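Local atomic coordinates of putative fimbriae assembly chaperone (Salmonella typhimurium, PDB entry 2CO7), a protein that probably acts as a periplasmic chaperone that helps fimbrial subunits fold and keeps them ready for assembly into fimbriae. Residues T19-H24 and A30-S35; L76-T81 and D126-R131. All coordinates share one frame; numbering follows the deposited sequence.

Interactions 1 and 2 illustrate how the core of an immunoglobulin-like domain is filled by strands that face each other without sharing backbone bonds. Their centres lie about 7 Å apart, and both are largely buried. They are stitched together by pairing in the sheet: strand 20-24 runs beside 116-131, and 30-35 beside 73-80, so each contact joins one member of each pair. Interaction 1 is wholly apolar across the gap, while Thr19 and Arg20 point away from 30-35, Arg20 toward a second protein chain. Interaction 2 is equally apolar at Ile78 and Leu128 but ends at the surface, where the aliphatic part of Arg80 lies against Phe130.

Interaction 1: T19-H24 and A30-S35; sequences TRVIYH and ATLSVS
Val21 fills the gap between the two strands, each of its methyl groups meeting a different residue of 30-35. CG1 packs on Ala30 CB at 3.7 Å, while CG2 approaches Leu32 CD1 at 4.1 Å. With chi1 at 178°, CG1 lies opposite the backbone N, which sends it toward Ala30 and leaves CG2 for Leu32. The Val21 and Leu32 side chains meet at a slant. Ala30 CB is shared, since Tyr23 also leans on it obliquely through CD1, at 3.9 Å.

No hydrogen bond links the two segments. Although they run nearly antiparallel, at 166°, the axes of the short segments come no closer than 7.6 Å, a spacing filled by side chains. Backbone pairing is made elsewhere: Val21 pairs with Lys127 and Ile129, Tyr23 with Ile129 and Arg131, and Ala30 with Ile78. The phenol of Tyr23 is held at its far end, where OH is hydrogen-bonded to Arg80 N, and its ring meets that of Phe59 edge-to-face.

On the side of 19-24 turned away from 30-35, Arg20 NH1 donates to Thr19 OG1 over 2.9 Å with an N-H...O angle of 148°, the hydroxyl lying slightly out of the guanidinium plane. Outside the two segments, NH1 also forms a salt bridge with a backbone group of a second protein chain. This is consistent with the PapD-like family, in which basic residues in the cleft between the two domains receive the C-terminal carboxylate of a bound subunit.

Side chains from strands not hydrogen-bonded to each other thus meet across the interior, as in the beta-sandwich core of the immunoglobulin-like N-terminal domain of PapD-family chaperones.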
ATOM      1  N   THR B  19      -3.104   9.243   6.402  1.00 19.99           N
ATOM      2  CA  THR B  19      -2.935   8.457   5.177  1.00 20.61           C
ATOM      3  C   THR B  19      -1.966   9.151   4.196  1.00 20.42           C
ATOM      4  O   THR B  19      -1.487   8.507   3.269  1.00 21.38           O
ATOM      5  CB  THR B  19      -4.267   8.181   4.436  1.00 20.84           C
ATOM      6  OG1 THR B  19      -4.897   9.435   4.075  1.00 21.04           O
ATOM      7  CG2 THR B  19      -5.192   7.270   5.261  1.00 22.44           C
ATOM      8  N   ARG B  20      -1.687  10.437   4.418  1.00 20.18           N
ATOM      9  CA  ARG B  20      -0.640  11.137   3.673  1.00 20.12           C
ATOM     10  C   ARG B  20       0.031  12.141   4.596  1.00 20.34           C
ATOM     11  O   ARG B  20      -0.535  12.512   5.639  1.00 20.35           O
ATOM     12  CB  ARG B  20      -1.230  11.888   2.449  1.00 21.77           C
ATOM     13  CG  ARG B  20      -2.255  12.982   2.840  1.00 20.84           C
ATOM     14  CD  ARG B  20      -3.722  12.558   2.568  1.00 22.09           C
ATOM     15  NE  ARG B  20      -3.901  12.312   1.120  1.00 19.60           N
ATOM     16  CZ  ARG B  20      -4.031  11.105   0.546  1.00 22.56           C
ATOM     17  NH1 ARG B  20      -4.127   9.985   1.282  1.00 19.79           N
ATOM     18  NH2 ARG B  20      -4.103  11.007  -0.777  1.00 21.59           N
ATOM     19  N   VAL B  21       1.201  12.622   4.197  1.00 19.63           N
ATOM     20  CA  VAL B  21       1.908  13.651   4.935  1.00 19.36           C
ATOM     21  C   VAL B  21       2.242  14.680   3.863  1.00 19.30           C
ATOM     22  O   VAL B  21       2.879  14.346   2.829  1.00 20.89           O
ATOM     23  CB  VAL B  21       3.231  13.125   5.612  1.00 19.43           C
ATOM     24  CG1 VAL B  21       3.936  14.296   6.315  1.00 19.69           C
ATOM     25  CG2 VAL B  21       2.959  12.051   6.670  1.00 20.85           C
ATOM     26  N   ILE B  22       1.805  15.921   4.067  1.00 19.73           N
ATOM     27  CA  ILE B  22       2.174  16.989   3.120  1.00 20.10           C
ATOM     28  C   ILE B  22       3.370  17.729   3.738  1.00 20.27           C
ATOM     29  O   ILE B  22       3.296  18.229   4.886  1.00 20.78           O
ATOM     30  CB  ILE B  22       1.009  17.960   2.829  1.00 20.52           C
ATOM     31  CG1 ILE B  22      -0.238  17.174   2.369  1.00 21.60           C
ATOM     32  CG2 ILE B  22       1.482  19.125   1.827  1.00 20.17           C
ATOM     33  CD1 ILE B  22      -0.006  16.242   1.158  1.00 21.93           C
ATOM     34  N   TYR B  23       4.453  17.784   2.976  1.00 20.41           N
ATOM     35  CA  TYR B  23       5.704  18.424   3.425  1.00 19.72           C
ATOM     36  C   TYR B  23       5.855  19.759   2.746  1.00 20.29           C
ATOM     37  O   TYR B  23       6.248  19.834   1.574  1.00 19.45           O
ATOM     38  CB  TYR B  23       6.914  17.498   3.142  1.00 18.92           C
ATOM     39  CG  TYR B  23       8.169  17.884   3.924  1.00 18.85           C
ATOM     40  CD1 TYR B  23       8.646  17.074   4.966  1.00 18.92           C
ATOM     41  CD2 TYR B  23       8.878  19.046   3.613  1.00 19.62           C
ATOM     42  CE1 TYR B  23       9.811  17.408   5.666  1.00 17.56           C
ATOM     43  CE2 TYR B  23      10.028  19.410   4.336  1.00 17.12           C
ATOM     44  CZ  TYR B  23      10.492  18.570   5.356  1.00 17.69           C
ATOM     45  OH  TYR B  23      11.623  18.949   6.081  1.00 18.72           O
ATOM     46  N   HIS B  24       5.550  20.823   3.494  1.00 19.42           N
ATOM     47  CA  HIS B  24       5.608  22.187   2.976  1.00 21.12           C
ATOM     48  C   HIS B  24       7.069  22.638   3.005  1.00 20.72           C
ATOM     49  O   HIS B  24       7.695  22.568   4.043  1.00 19.98           O
ATOM     50  CB  HIS B  24       4.733  23.102   3.827  1.00 21.12           C
ATOM     51  CG  HIS B  24       3.265  22.827   3.695  1.00 23.18           C
ATOM     52  ND1 HIS B  24       2.618  21.842   4.412  1.00 26.29           N
ATOM     53  CD2 HIS B  24       2.316  23.425   2.932  1.00 27.04           C
ATOM     54  CE1 HIS B  24       1.330  21.846   4.093  1.00 27.32           C
ATOM     55  NE2 HIS B  24       1.120  22.806   3.209  1.00 26.90           N
ATOM     56  N   ALA B  30       8.162  17.509   9.170  1.00 22.60           N
ATOM     57  CA  ALA B  30       6.800  17.025   9.315  1.00 22.35           C
ATOM     58  C   ALA B  30       6.783  15.911  10.364  1.00 21.62           C
ATOM     59  O   ALA B  30       7.839  15.420  10.820  1.00 21.83           O
ATOM     60  CB  ALA B  30       6.305  16.524   8.002  1.00 21.73           C
ATOM     61  N   THR B  31       5.590  15.513  10.773  1.00 21.64           N
ATOM     62  CA  THR B  31       5.496  14.427  11.749  1.00 20.95           C
ATOM     63  C   THR B  31       4.450  13.449  11.326  1.00 20.46           C
ATOM     64  O   THR B  31       3.537  13.781  10.551  1.00 19.59           O
ATOM     65  CB  THR B  31       5.178  14.898  13.210  1.00 21.24           C
ATOM     66  OG1 THR B  31       3.942  15.634  13.236  1.00 22.66           O
ATOM     67  CG2 THR B  31       6.320  15.747  13.806  1.00 22.03           C
ATOM     68  N   LEU B  32       4.568  12.227  11.842  1.00 19.00           N
ATOM     69  CA  LEU B  32       3.571  11.175  11.535  1.00 19.52           C
ATOM     70  C   LEU B  32       3.488  10.302  12.788  1.00 20.11           C
ATOM     71  O   LEU B  32       4.502   9.784  13.240  1.00 19.53           O
ATOM     72  CB  LEU B  32       4.024  10.341  10.336  1.00 19.08           C
ATOM     73  CG  LEU B  32       3.145   9.128   9.978  1.00 19.18           C
ATOM     74  CD1 LEU B  32       1.704   9.505   9.635  1.00 19.60           C
ATOM     75  CD2 LEU B  32       3.825   8.357   8.812  1.00 21.27           C
ATOM     76  N   SER B  33       2.305  10.191  13.388  1.00 20.79           N
ATOM     77  CA  SER B  33       2.138   9.348  14.577  0.50 20.41           C
ATOM     78  C   SER B  33       2.108   7.868  14.153  1.00 20.57           C
ATOM     79  O   SER B  33       1.560   7.532  13.119  1.00 20.54           O
ATOM     80  CB  SER B  33       0.846   9.751  15.291  0.50 20.99           C
ATOM     81  OG  SER B  33       0.577   8.966  16.430  0.50 19.07           O
ATOM     82  N   VAL B  34       2.691   6.995  14.967  1.00 19.65           N
ATOM     83  CA  VAL B  34       2.617   5.542  14.743  1.00 19.73           C
ATOM     84  C   VAL B  34       2.256   4.918  16.087  1.00 19.65           C
ATOM     85  O   VAL B  34       2.847   5.273  17.109  1.00 19.59           O
ATOM     86  CB  VAL B  34       4.003   4.953  14.263  1.00 20.63           C
ATOM     87  CG1 VAL B  34       5.076   5.255  15.272  1.00 23.52           C
ATOM     88  CG2 VAL B  34       3.915   3.434  13.964  1.00 23.01           C
ATOM     89  N   SER B  35       1.269   4.022  16.074  1.00 18.59           N
ATOM     90  CA  SER B  35       0.858   3.314  17.284  1.00 18.40           C
ATOM     91  C   SER B  35       0.863   1.817  17.073  1.00 18.43           C
ATOM     92  O   SER B  35       0.622   1.348  15.971  1.00 18.06           O
ATOM     93  CB  SER B  35      -0.534   3.783  17.760  1.00 18.55           C
ATOM     94  OG  SER B  35      -0.581   5.215  17.833  1.00 21.19           O
TER

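Interaction 2: L76-T81 and D126-R131. With SO4 (sulfate ion), chain D.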
ATOM      1  N   LEU B  76       6.948  10.077  14.622  1.00 22.65           N
ATOM      2  CA  LEU B  76       8.122  10.046  13.803  1.00 22.91           C
ATOM      3  C   LEU B  76       8.308  11.433  13.276  1.00 23.10           C
ATOM      4  O   LEU B  76       7.329  12.074  12.920  1.00 23.44           O
ATOM      5  CB  LEU B  76       7.897   9.108  12.653  1.00 22.63           C
ATOM      6  CG  LEU B  76       7.404   7.726  13.054  1.00 28.13           C
ATOM      7  CD1 LEU B  76       7.205   6.926  11.797  1.00 30.62           C
ATOM      8  CD2 LEU B  76       8.411   7.066  14.023  1.00 30.19           C
ATOM      9  N   ARG B  77       9.552  11.893  13.217  1.00 22.10           N
ATOM     10  CA  ARG B  77       9.871  13.158  12.598  1.00 22.19           C
ATOM     11  C   ARG B  77      10.428  12.888  11.207  1.00 21.14           C
ATOM     12  O   ARG B  77      11.348  12.086  11.054  1.00 20.65           O
ATOM     13  CB  ARG B  77      10.961  13.829  13.437  1.00 22.84           C
ATOM     14  CG  ARG B  77      11.639  15.019  12.776  1.00 30.76           C
ATOM     15  CD  ARG B  77      10.890  16.331  13.014  1.00 38.52           C
ATOM     16  NE  ARG B  77      11.831  17.449  12.987  1.00 42.47           N
ATOM     17  CZ  ARG B  77      11.498  18.709  12.712  1.00 46.08           C
ATOM     18  NH1 ARG B  77      10.233  19.022  12.443  1.00 48.54           N
ATOM     19  NH2 ARG B  77      12.427  19.660  12.712  1.00 46.86           N
ATOM     20  N   ILE B  78       9.934  13.611  10.210  1.00 20.23           N
ATOM     21  CA  ILE B  78      10.416  13.453   8.832  1.00 19.07           C
ATOM     22  C   ILE B  78      11.066  14.774   8.404  1.00 19.49           C
ATOM     23  O   ILE B  78      10.441  15.805   8.530  1.00 19.44           O
ATOM     24  CB  ILE B  78       9.238  13.156   7.873  1.00 19.63           C
ATOM     25  CG1 ILE B  78       8.472  11.891   8.303  1.00 18.66           C
ATOM     26  CG2 ILE B  78       9.767  13.065   6.429  1.00 20.73           C
ATOM     27  CD1 ILE B  78       7.078  11.733   7.678  1.00 20.42           C
ATOM     28  N   VAL B  79      12.305  14.744   7.904  1.00 18.62           N
ATOM     29  CA  VAL B  79      13.016  15.995   7.587  1.00 18.46           C
ATOM     30  C   VAL B  79      13.696  15.844   6.225  1.00 19.06           C
ATOM     31  O   VAL B  79      14.266  14.787   5.931  1.00 18.89           O
ATOM     32  CB  VAL B  79      14.039  16.410   8.717  1.00 19.49           C
ATOM     33  CG1 VAL B  79      13.348  16.689  10.050  1.00 20.40           C
ATOM     34  CG2 VAL B  79      15.104  15.341   8.922  1.00 18.53           C
ATOM     35  N   ARG B  80      13.544  16.851   5.359  1.00 18.60           N
ATOM     36  CA  ARG B  80      14.305  16.878   4.107  1.00 20.73           C
ATOM     37  C   ARG B  80      15.776  17.051   4.390  1.00 21.88           C
ATOM     38  O   ARG B  80      16.152  17.948   5.163  1.00 22.66           O
ATOM     39  CB  ARG B  80      13.839  18.014   3.194  1.00 21.13           C
ATOM     40  CG  ARG B  80      14.475  17.929   1.807  1.00 21.87           C
ATOM     41  CD  ARG B  80      14.062  19.082   0.847  1.00 23.67           C
ATOM     42  NE  ARG B  80      14.488  20.398   1.343  1.00 26.14           N
ATOM     43  CZ  ARG B  80      15.715  20.928   1.248  1.00 31.62           C
ATOM     44  NH1 ARG B  80      16.718  20.279   0.671  1.00 30.60           N
ATOM     45  NH2 ARG B  80      15.945  22.129   1.772  1.00 32.84           N
ATOM     46  N   THR B  81      16.637  16.260   3.742  1.00 23.19           N
ATOM     47  CA  THR B  81      18.081  16.376   4.040  1.00 25.71           C
ATOM     48  C   THR B  81      18.979  16.949   2.978  1.00 26.26           C
ATOM     49  O   THR B  81      20.194  17.088   3.220  1.00 28.84           O
ATOM     50  CB  THR B  81      18.741  15.048   4.444  1.00 25.51           C
ATOM     51  OG1 THR B  81      20.154  15.228   4.349  1.00 30.42           O
ATOM     52  CG2 THR B  81      18.380  13.935   3.483  1.00 23.84           C
ATOM     53  N   ASP B 126       2.606   5.598   3.293  1.00 19.28           N
ATOM     54  CA  ASP B 126       1.807   6.804   2.973  1.00 19.42           C
ATOM     55  C   ASP B 126       2.540   7.615   1.933  1.00 18.84           C
ATOM     56  O   ASP B 126       3.771   7.695   1.943  1.00 17.85           O
ATOM     57  CB  ASP B 126       1.695   7.750   4.185  1.00 19.73           C
ATOM     58  CG  ASP B 126       0.655   7.329   5.213  1.00 21.59           C
ATOM     59  OD1 ASP B 126       0.493   8.146   6.128  1.00 23.28           O
ATOM     60  OD2 ASP B 126       0.011   6.271   5.119  1.00 20.77           O
ATOM     61  N   LYS B 127       1.780   8.292   1.073  1.00 18.72           N
ATOM     62  CA  LYS B 127       2.383   9.344   0.267  1.00 18.73           C
ATOM     63  C   LYS B 127       2.931  10.453   1.150  1.00 19.49           C
ATOM     64  O   LYS B 127       2.249  10.936   2.081  1.00 19.93           O
ATOM     65  CB  LYS B 127       1.375   9.906  -0.745  1.00 17.34           C
ATOM     66  CG  LYS B 127       0.862   8.844  -1.692  1.00 17.59           C
ATOM     67  CD  LYS B 127      -0.286   9.357  -2.564  1.00 18.93           C
ATOM     68  CE  LYS B 127      -0.774   8.202  -3.466  1.00 19.25           C
ATOM     69  NZ  LYS B 127      -2.109   8.495  -4.109  1.00 22.70           N
ATOM     70  N   LEU B 128       4.179  10.817   0.846  1.00 19.47           N
ATOM     71  CA  LEU B 128       4.840  11.966   1.453  1.00 19.65           C
ATOM     72  C   LEU B 128       5.057  12.963   0.306  1.00 19.36           C
ATOM     73  O   LEU B 128       5.924  12.776  -0.580  1.00 18.67           O
ATOM     74  CB  LEU B 128       6.171  11.552   2.083  1.00 19.69           C
ATOM     75  CG  LEU B 128       7.073  12.708   2.531  1.00 19.00           C
ATOM     76  CD1 LEU B 128       6.331  13.470   3.680  1.00 18.28           C
ATOM     77  CD2 LEU B 128       8.417  12.167   3.049  1.00 21.79           C
ATOM     78  N   ILE B 129       4.264  14.010   0.319  1.00 18.20           N
ATOM     79  CA  ILE B 129       4.177  14.898  -0.848  1.00 19.48           C
ATOM     80  C   ILE B 129       4.885  16.179  -0.546  1.00 19.50           C
ATOM     81  O   ILE B 129       4.449  16.952   0.334  1.00 20.41           O
ATOM     82  CB  ILE B 129       2.718  15.119  -1.342  1.00 18.70           C
ATOM     83  CG1 ILE B 129       2.034  13.758  -1.653  1.00 20.51           C
ATOM     84  CG2 ILE B 129       2.665  16.010  -2.627  1.00 20.02           C
ATOM     85  CD1 ILE B 129       0.466  13.822  -1.883  1.00 19.89           C
ATOM     86  N   PHE B 130       5.962  16.411  -1.312  1.00 19.09           N
ATOM     87  CA  PHE B 130       6.745  17.615  -1.132  1.00 18.60           C
ATOM     88  C   PHE B 130       6.177  18.787  -1.943  1.00 18.10           C
ATOM     89  O   PHE B 130       6.067  18.678  -3.149  1.00 17.99           O
ATOM     90  CB  PHE B 130       8.221  17.360  -1.466  1.00 18.62           C
ATOM     91  CG  PHE B 130       9.090  18.547  -1.212  1.00 20.06           C
ATOM     92  CD1 PHE B 130       9.514  18.845   0.089  1.00 18.68           C
ATOM     93  CD2 PHE B 130       9.500  19.362  -2.271  1.00 19.92           C
ATOM     94  CE1 PHE B 130      10.378  19.991   0.328  1.00 17.37           C
ATOM     95  CE2 PHE B 130      10.340  20.469  -2.057  1.00 21.93           C
ATOM     96  CZ  PHE B 130      10.774  20.786  -0.749  1.00 21.66           C
ATOM     97  N   ARG B 131       5.842  19.884  -1.272  1.00 16.77           N
ATOM     98  CA  ARG B 131       5.240  21.057  -1.917  1.00 17.54           C
ATOM     99  C   ARG B 131       6.169  22.286  -1.788  1.00 18.98           C
ATOM    100  O   ARG B 131       6.313  22.903  -0.682  1.00 17.70           O
ATOM    101  CB  ARG B 131       3.846  21.325  -1.328  1.00 17.52           C
ATOM    102  CG  ARG B 131       3.056  22.431  -2.082  1.00 17.74           C
ATOM    103  CD  ARG B 131       1.670  22.541  -1.565  1.00 15.04           C
ATOM    104  NE  ARG B 131       0.952  21.267  -1.765  1.00 17.46           N
ATOM    105  CZ  ARG B 131      -0.181  20.938  -1.166  1.00 19.64           C
ATOM    106  NH1 ARG B 131      -0.783  21.785  -0.312  1.00 18.07           N
ATOM    107  NH2 ARG B 131      -0.715  19.755  -1.422  1.00 21.62           N
TER
HETATM  108  S   SO4 D1221      -3.660   5.706  -6.171  1.00 16.20           S
HETATM  109  O1  SO4 D1221      -4.501   4.561  -5.777  1.00 17.65           O
HETATM  110  O2  SO4 D1221      -2.559   5.853  -5.229  1.00 14.85           O
HETATM  111  O3  SO4 D1221      -3.192   5.391  -7.519  1.00 14.12           O
HETATM  112  O4  SO4 D1221      -4.458   6.937  -6.315  1.00 15.91           O
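Ile78 overlaps Leu128 in the space between the strands, its CG2 methyl resting 3.7 Å from Leu128 CD2. The two side chains run past each other, each pointing toward the other's strand. In Ile78, chi1 of -58° swings CG1 opposite the carbonyl carbon and leaves CG2 opposite the backbone N, pointing at Leu128. With the CA atoms of Ile78 and Leu128 9.4 Å apart, side chains alone make the connection.

Two residues further on, Arg80 CD lies 3.8 Å from Phe130 CE1 and 4.0 Å from Phe130 CZ. The arginine chain bends at chi3 (63°). Its guanidinium plane is steeply inclined to the ring, at 71°, and this is no stack of the charged group on the phenyl. The charged end turns to Gly82, whose O is hydrogen-bonded to Arg80 NH1.

On the other side of 126-131, Lys127 stretches away from this core and its NZ donates to sulfate O2 at 2.9 Å; the ion probably comes from the crystallisation liquor. NZ is also hydrogen-bonded to Asn166 OD1 and to the backbone of another protein chain.

Within the domain, strand 73-80 runs between 30-35 and 59-68, while 116-131 lies between 91-100 and 20-24, with Val21 and Tyr23 packing beside Leu128.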